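Local structure of cortical-lytic enzyme (Bacillus cereus, 4S3J) at residues Thr153-Ile158 and Tyr210-Ile215; Ile161-Gln164 and Ile168-Leu171. The protein hydrolyses partially degraded spore cortex peptidoglycan during germination, acting as an N-acetylglucosaminidase of glycosyl hydrolase family 18 that probably recognises muramic acid delta-lactam. All coordinates share one frame; numbering follows the deposited sequence.

Overall arrangement
Two contacts about 6 Å apart, centre to centre, hold helix 155-164 against the outside of the TIM barrel. Interaction 1 uses the start of this helix, which meets the end of helix 193-210 and the turn leading into strand 214-218. Interaction 2 uses its last residues, which fold back at once onto the beginning of strand 168-177. In chain order interaction 2 is the more local, and both of its segments fall between the two segments of interaction 1. Strands 168-177 and 214-218 are parallel neighbours, linked here by a probable hydrogen bond between Leu171 N and Asp214 O; the helix packs at one end on 168-177 and at the other on the approach to 214-218.

Interaction 1 of 2, residues Thr153-Ile158 and Tyr210-Ile215; sequences TETAKI and YGMRDI
Thr155 presses its methyl group onto the ring of Tyr210, and the tyrosine is the side chain to trace through this contact. Its CB points toward the helix start, and with CG turned anti to the carbonyl carbon (chi1 -68°) the ring is carried out across the first turn of helix 155-164. Tyr210 CG lies 3.9 Å from Thr155 CG2. The methyl stays almost equally close to every atom around the ring, because it sits over the centre: Thr155 CG2 is 3.6 Å from the centroid of the Tyr210 ring and only 5° off its normal, a CH-pi contact over the face. Along one flank, Tyr210 CE1 lies 3.9 Å from Ala156 CB, in an apolar touch at the more exposed border. At the tip, OH of Tyr210 hydrogen-bonds Glu151 OE1, just ahead of the helix, so the ring is held at its far end as well as over its face.

Thr155 CG2 lies anti to the backbone N, which sends the methyl out to Tyr210 and Met212, while OG1 turns back to hydrogen-bond the carbonyl oxygen of Pro152. The same methyl also touches Met212, whose CE arrives 3.7 Å from Thr155 CG2 at the end of a chain extended beyond CG. One methyl thus serves both an aromatic face and a thioether tip. Before it, Glu154 takes the N-cap position, and Lys157 NZ forms a salt bridge with Glu154 OE1 at 3.0 Å, from above the carboxylate plane.

Around this contact, Thr155 and Met212 both rest on Phe141 of strand 135-143, and Met212 continues inward to Pro169 and Leu171 of strand 168-177. Between Tyr210 and Met212, Gly211, just past the end of helix 193-210, has positive phi, and the chain then enters strand 214-218.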
ATOM      1  N   THR A 153       8.847  20.661   5.683  1.00 24.13           N
ATOM      2  CA  THR A 153       8.640  21.264   6.990  1.00 21.10           C
ATOM      3  C   THR A 153       8.608  20.211   8.096  1.00 25.98           C
ATOM      4  O   THR A 153       8.181  19.081   7.865  1.00 23.57           O
ATOM      5  CB  THR A 153       7.325  22.093   7.016  1.00 31.93           C
ATOM      6  OG1 THR A 153       7.213  22.782   8.263  1.00 44.20           O
ATOM      7  CG2 THR A 153       6.098  21.208   6.807  1.00 28.76           C
ATOM      8  N   GLU A 154       9.088  20.583   9.282  1.00 27.03           N
ATOM      9  CA  GLU A 154       8.985  19.750  10.484  1.00 24.84           C
ATOM     10  C   GLU A 154       9.611  18.364  10.302  1.00 21.38           C
ATOM     11  O   GLU A 154       9.104  17.364  10.827  1.00 24.97           O
ATOM     12  CB  GLU A 154       7.509  19.623  10.886  1.00 34.57           C
ATOM     13  CG  GLU A 154       6.819  20.974  11.102  1.00 36.47           C
ATOM     14  CD  GLU A 154       5.314  20.844  11.310  1.00 47.38           C
ATOM     15  OE1 GLU A 154       4.886  20.086  12.202  1.00 49.38           O
ATOM     16  OE2 GLU A 154       4.559  21.492  10.554  1.00 58.39           O
ATOM     17  N   THR A 155      10.727  18.305   9.575  1.00 26.65           N
ATOM     18  CA  THR A 155      11.393  17.027   9.331  1.00 25.25           C
ATOM     19  C   THR A 155      11.836  16.374  10.629  1.00 26.70           C
ATOM     20  O   THR A 155      11.671  15.176  10.798  1.00 24.09           O
ATOM     21  CB  THR A 155      12.612  17.188   8.385  1.00 24.26           C
ATOM     22  OG1 THR A 155      12.141  17.497   7.071  1.00 25.41           O
ATOM     23  CG2 THR A 155      13.391  15.916   8.274  1.00 30.17           C
ATOM     24  N   ALA A 156      12.405  17.146  11.551  1.00 32.03           N
ATOM     25  CA  ALA A 156      12.889  16.570  12.806  1.00 30.17           C
ATOM     26  C   ALA A 156      11.745  15.932  13.596  1.00 25.58           C
ATOM     27  O   ALA A 156      11.919  14.873  14.199  1.00 28.64           O
ATOM     28  CB  ALA A 156      13.591  17.627  13.646  1.00 30.09           C
ATOM     29  N   LYS A 157      10.591  16.589  13.612  1.00 28.78           N
ATOM     30  CA  LYS A 157       9.412  16.067  14.303  1.00 28.24           C
ATOM     31  C   LYS A 157       8.997  14.702  13.760  1.00 22.89           C
ATOM     32  O   LYS A 157       8.705  13.775  14.526  1.00 25.32           O
ATOM     33  CB  LYS A 157       8.236  17.047  14.170  1.00 32.60           C
ATOM     34  CG  LYS A 157       6.937  16.590  14.851  1.00 34.20           C
ATOM     35  CD  LYS A 157       5.790  17.588  14.671  1.00 48.82           C
ATOM     36  CE  LYS A 157       6.064  18.917  15.368  1.00 67.86           C
ATOM     37  NZ  LYS A 157       4.927  19.870  15.230  1.00 69.73           N
ATOM     38  N   ILE A 158       8.933  14.599  12.436  1.00 25.52           N
ATOM     39  CA  ILE A 158       8.477  13.375  11.778  1.00 22.57           C
ATOM     40  C   ILE A 158       9.500  12.250  11.947  1.00 20.48           C
ATOM     41  O   ILE A 158       9.141  11.119  12.238  1.00 22.21           O
ATOM     42  CB  ILE A 158       8.194  13.644  10.287  1.00 24.23           C
ATOM     43  CG1 ILE A 158       7.088  14.709  10.132  1.00 21.95           C
ATOM     44  CG2 ILE A 158       7.798  12.377   9.560  1.00 21.45           C
ATOM     45  CD1 ILE A 158       5.760  14.354  10.778  1.00 26.54           C
ATOM     46  N   TYR A 210      19.293  13.293  10.769  1.00 32.95           N
ATOM     47  CA  TYR A 210      17.923  12.951  11.165  1.00 27.35           C
ATOM     48  C   TYR A 210      17.727  11.472  11.476  1.00 29.21           C
ATOM     49  O   TYR A 210      16.599  11.041  11.754  1.00 28.55           O
ATOM     50  CB  TYR A 210      16.934  13.366  10.069  1.00 24.66           C
ATOM     51  CG  TYR A 210      16.813  14.865   9.906  1.00 26.25           C
ATOM     52  CD1 TYR A 210      16.351  15.663  10.949  1.00 33.85           C
ATOM     53  CD2 TYR A 210      17.156  15.483   8.714  1.00 28.36           C
ATOM     54  CE1 TYR A 210      16.240  17.031  10.805  1.00 34.72           C
ATOM     55  CE2 TYR A 210      17.050  16.849   8.561  1.00 33.95           C
ATOM     56  CZ  TYR A 210      16.592  17.620   9.605  1.00 36.07           C
ATOM     57  OH  TYR A 210      16.488  18.984   9.435  1.00 38.17           O
ATOM     58  N   GLY A 211      18.803  10.694  11.442  1.00 29.37           N
ATOM     59  CA  GLY A 211      18.719   9.273  11.749  1.00 29.65           C
ATOM     60  C   GLY A 211      18.026   8.495  10.654  1.00 33.08           C
ATOM     61  O   GLY A 211      17.427   7.436  10.887  1.00 26.46           O
ATOM     62  N   MET A 212      18.124   9.017   9.439  1.00 24.00           N
ATOM     63  CA  MET A 212      17.486   8.391   8.297  1.00 24.04           C
ATOM     64  C   MET A 212      18.400   7.329   7.696  1.00 27.42           C
ATOM     65  O   MET A 212      19.240   7.627   6.849  1.00 29.57           O
ATOM     66  CB  MET A 212      17.100   9.445   7.268  1.00 21.31           C
ATOM     67  CG  MET A 212      15.898  10.273   7.684  1.00 23.09           C
ATOM     68  SD  MET A 212      15.815  11.792   6.701  1.00 25.28           S
ATOM     69  CE  MET A 212      14.251  12.462   7.233  1.00 24.63           C
ATOM     70  N   ARG A 213      18.252   6.090   8.155  1.00 22.64           N
ATOM     71  CA  ARG A 213      19.208   5.051   7.792  1.00 21.19           C
ATOM     72  C   ARG A 213      18.944   4.398   6.435  1.00 27.04           C
ATOM     73  O   ARG A 213      19.737   3.581   5.986  1.00 30.06           O
ATOM     74  CB  ARG A 213      19.271   3.984   8.900  1.00 22.77           C
ATOM     75  CG  ARG A 213      19.887   4.505  10.196  1.00 44.72           C
ATOM     76  CD  ARG A 213      20.004   3.422  11.259  1.00 77.84           C
ATOM     77  NE  ARG A 213      18.758   3.185  11.979  1.00102.16           N
ATOM     78  CZ  ARG A 213      18.528   2.114  12.732  1.00 96.56           C
ATOM     79  NH1 ARG A 213      19.444   1.166  12.860  1.00 82.59           N
ATOM     80  NH2 ARG A 213      17.374   1.980  13.357  1.00102.62           N
ATOM     81  N   ASP A 214      17.843   4.744   5.772  1.00 20.31           N
ATOM     82  CA  ASP A 214      17.645   4.349   4.378  1.00 19.42           C
ATOM     83  C   ASP A 214      17.529   5.592   3.514  1.00 22.09           C
ATOM     84  O   ASP A 214      16.732   6.480   3.808  1.00 23.09           O
ATOM     85  CB  ASP A 214      16.383   3.495   4.200  1.00 18.84           C
ATOM     86  CG  ASP A 214      16.162   3.082   2.738  1.00 21.61           C
ATOM     87  OD1 ASP A 214      16.869   2.171   2.250  1.00 20.96           O
ATOM     88  OD2 ASP A 214      15.284   3.661   2.065  1.00 20.11           O
ATOM     89  N   ILE A 215      18.334   5.645   2.459  1.00 22.68           N
ATOM     90  CA  ILE A 215      18.301   6.716   1.477  1.00 19.70           C
ATOM     91  C   ILE A 215      17.518   6.242   0.271  1.00 18.61           C
ATOM     92  O   ILE A 215      17.864   5.226  -0.346  1.00 19.26           O
ATOM     93  CB  ILE A 215      19.727   7.143   1.042  1.00 20.68           C
ATOM     94  CG1 ILE A 215      20.503   7.790   2.198  1.00 26.50           C
ATOM     95  CG2 ILE A 215      19.654   8.221  -0.044  1.00 22.43           C
ATOM     96  CD1 ILE A 215      20.878   6.922   3.317  1.00 34.41           C
TER

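Interaction 2 of 2, residues Ile161-Gln164 and Ile168-Leu171; sequences IATQ and IPML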
ATOM      1  N   ILE A 161       9.261  10.844  15.478  1.00 27.38           N
ATOM      2  CA  ILE A 161       8.106   9.966  15.646  1.00 23.70           C
ATOM      3  C   ILE A 161       8.496   8.553  15.222  1.00 24.10           C
ATOM      4  O   ILE A 161       8.212   7.573  15.910  1.00 24.12           O
ATOM      5  CB  ILE A 161       6.890  10.461  14.835  1.00 23.15           C
ATOM      6  CG1 ILE A 161       6.285  11.699  15.505  1.00 24.29           C
ATOM      7  CG2 ILE A 161       5.815   9.370  14.707  1.00 24.00           C
ATOM      8  CD1 ILE A 161       5.204  12.381  14.693  1.00 26.85           C
ATOM      9  N   ALA A 162       9.136   8.457  14.063  1.00 23.26           N
ATOM     10  CA  ALA A 162       9.558   7.170  13.541  1.00 22.04           C
ATOM     11  C   ALA A 162      10.515   6.468  14.503  1.00 26.14           C
ATOM     12  O   ALA A 162      10.269   5.333  14.917  1.00 28.22           O
ATOM     13  CB  ALA A 162      10.207   7.345  12.185  1.00 24.17           C
ATOM     14  N   THR A 163      11.576   7.181  14.882  1.00 26.29           N
ATOM     15  CA  THR A 163      12.666   6.630  15.680  1.00 28.59           C
ATOM     16  C   THR A 163      12.161   6.141  17.038  1.00 29.34           C
ATOM     17  O   THR A 163      12.542   5.069  17.501  1.00 28.99           O
ATOM     18  CB  THR A 163      13.772   7.697  15.854  1.00 23.15           C
ATOM     19  OG1 THR A 163      14.341   7.977  14.571  1.00 32.07           O
ATOM     20  CG2 THR A 163      14.883   7.242  16.814  1.00 32.08           C
ATOM     21  N   GLN A 164      11.281   6.914  17.666  1.00 26.66           N
ATOM     22  CA  GLN A 164      10.738   6.525  18.964  1.00 34.82           C
ATOM     23  C   GLN A 164       9.905   5.243  18.905  1.00 41.89           C
ATOM     24  O   GLN A 164       9.648   4.628  19.936  1.00 33.42           O
ATOM     25  CB  GLN A 164       9.897   7.662  19.546  1.00 43.82           C
ATOM     26  CG  GLN A 164      10.711   8.889  19.976  1.00 65.05           C
ATOM     27  CD  GLN A 164      11.899   8.544  20.861  1.00 72.46           C
ATOM     28  OE1 GLN A 164      13.011   9.030  20.642  1.00 69.62           O
ATOM     29  NE2 GLN A 164      11.669   7.703  21.864  1.00 71.08           N
ATOM     30  N   ILE A 168      12.343   3.016  10.952  1.00 20.62           N
ATOM     31  CA  ILE A 168      13.423   3.714  10.242  1.00 22.55           C
ATOM     32  C   ILE A 168      12.839   4.835   9.406  1.00 21.58           C
ATOM     33  O   ILE A 168      12.086   4.552   8.488  1.00 19.74           O
ATOM     34  CB  ILE A 168      14.196   2.795   9.268  1.00 21.31           C
ATOM     35  CG1 ILE A 168      14.721   1.537   9.959  1.00 26.22           C
ATOM     36  CG2 ILE A 168      15.283   3.595   8.525  1.00 21.50           C
ATOM     37  CD1 ILE A 168      15.707   1.783  11.007  1.00 29.52           C
ATOM     38  N   PRO A 169      13.199   6.110   9.683  1.00 25.85           N
ATOM     39  CA  PRO A 169      12.736   7.128   8.728  1.00 22.02           C
ATOM     40  C   PRO A 169      13.579   7.111   7.459  1.00 18.79           C
ATOM     41  O   PRO A 169      14.794   7.019   7.553  1.00 22.62           O
ATOM     42  CB  PRO A 169      12.883   8.436   9.507  1.00 24.50           C
ATOM     43  CG  PRO A 169      13.977   8.175  10.477  1.00 21.48           C
ATOM     44  CD  PRO A 169      13.911   6.708  10.828  1.00 22.87           C
ATOM     45  N   MET A 170      12.938   7.122   6.295  1.00 18.66           N
ATOM     46  CA  MET A 170      13.650   7.197   5.008  1.00 17.28           C
ATOM     47  C   MET A 170      13.940   8.636   4.624  1.00 20.35           C
ATOM     48  O   MET A 170      13.144   9.547   4.903  1.00 20.29           O
ATOM     49  CB  MET A 170      12.825   6.510   3.915  1.00 18.37           C
ATOM     50  CG  MET A 170      12.694   4.998   4.082  1.00 22.05           C
ATOM     51  SD  MET A 170      11.267   4.258   3.235  1.00 21.12           S
ATOM     52  CE  MET A 170      11.557   4.719   1.540  1.00 20.53           C
ATOM     53  N   LEU A 171      15.104   8.846   4.024  1.00 19.29           N
ATOM     54  CA  LEU A 171      15.430  10.115   3.391  1.00 17.97           C
ATOM     55  C   LEU A 171      14.942  10.021   1.958  1.00 18.19           C
ATOM     56  O   LEU A 171      15.606   9.424   1.100  1.00 18.34           O
ATOM     57  CB  LEU A 171      16.939  10.387   3.467  1.00 18.34           C
ATOM     58  CG  LEU A 171      17.463  11.602   2.690  1.00 18.46           C
ATOM     59  CD1 LEU A 171      16.664  12.854   2.960  1.00 20.91           C
ATOM     60  CD2 LEU A 171      18.919  11.867   3.021  1.00 26.22           C
TER
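This is a small, buried apolar contact between consecutive elements of the TIM barrel: the end of helix 155-164 folds back on the first residues of strand 168-177. It closes a beta-alpha-beta crossover, for the parallel strand 135-143 precedes the helix and lies beside the strand that follows it. The connection is short, only three residues separating the two segments, and the chain reverses tightly enough to bring Ala162 and Pro169 within 5.8 Å, CA of one to CA of the other.

Two small groups do most of the work. The CB of Ala162 points at the strand and lies 3.9 Å from CB of Pro169; it also approaches the other end of the pyrrolidine ring, at 4.0 Å from CD of Pro169. One methyl therefore covers much of the ring's span, an economical way to set a helix close to a strand. Ala162 is further enclosed by Leu136 of strand 135-143 and by Thr167 of the connecting loop.

Alternation along the strand sorts its residues between two environments. Pro169 faces outward to the helix, whereas Ile168 has its CB bond turned away from the helix, and Met170 reaches Tyr135, Asp214 and His216 of the neighbouring strands. Backbone hydrogen bonds from Ile168 and Met170 to Leu136 hold the strand in the wall on one side, and those of Leu171 to Asp214 and His216 on the other.

Thr163 completes the contact at its exposed margin, crossing the proline ring obliquely. Its OG1 sits beside the backbone N (chi1 -65°), which lets it hydrogen-bond the carbonyl oxygen of Ala159 one helical turn back while the same oxygen, Thr163 OG1, rests 4.0 Å from CD of Pro169.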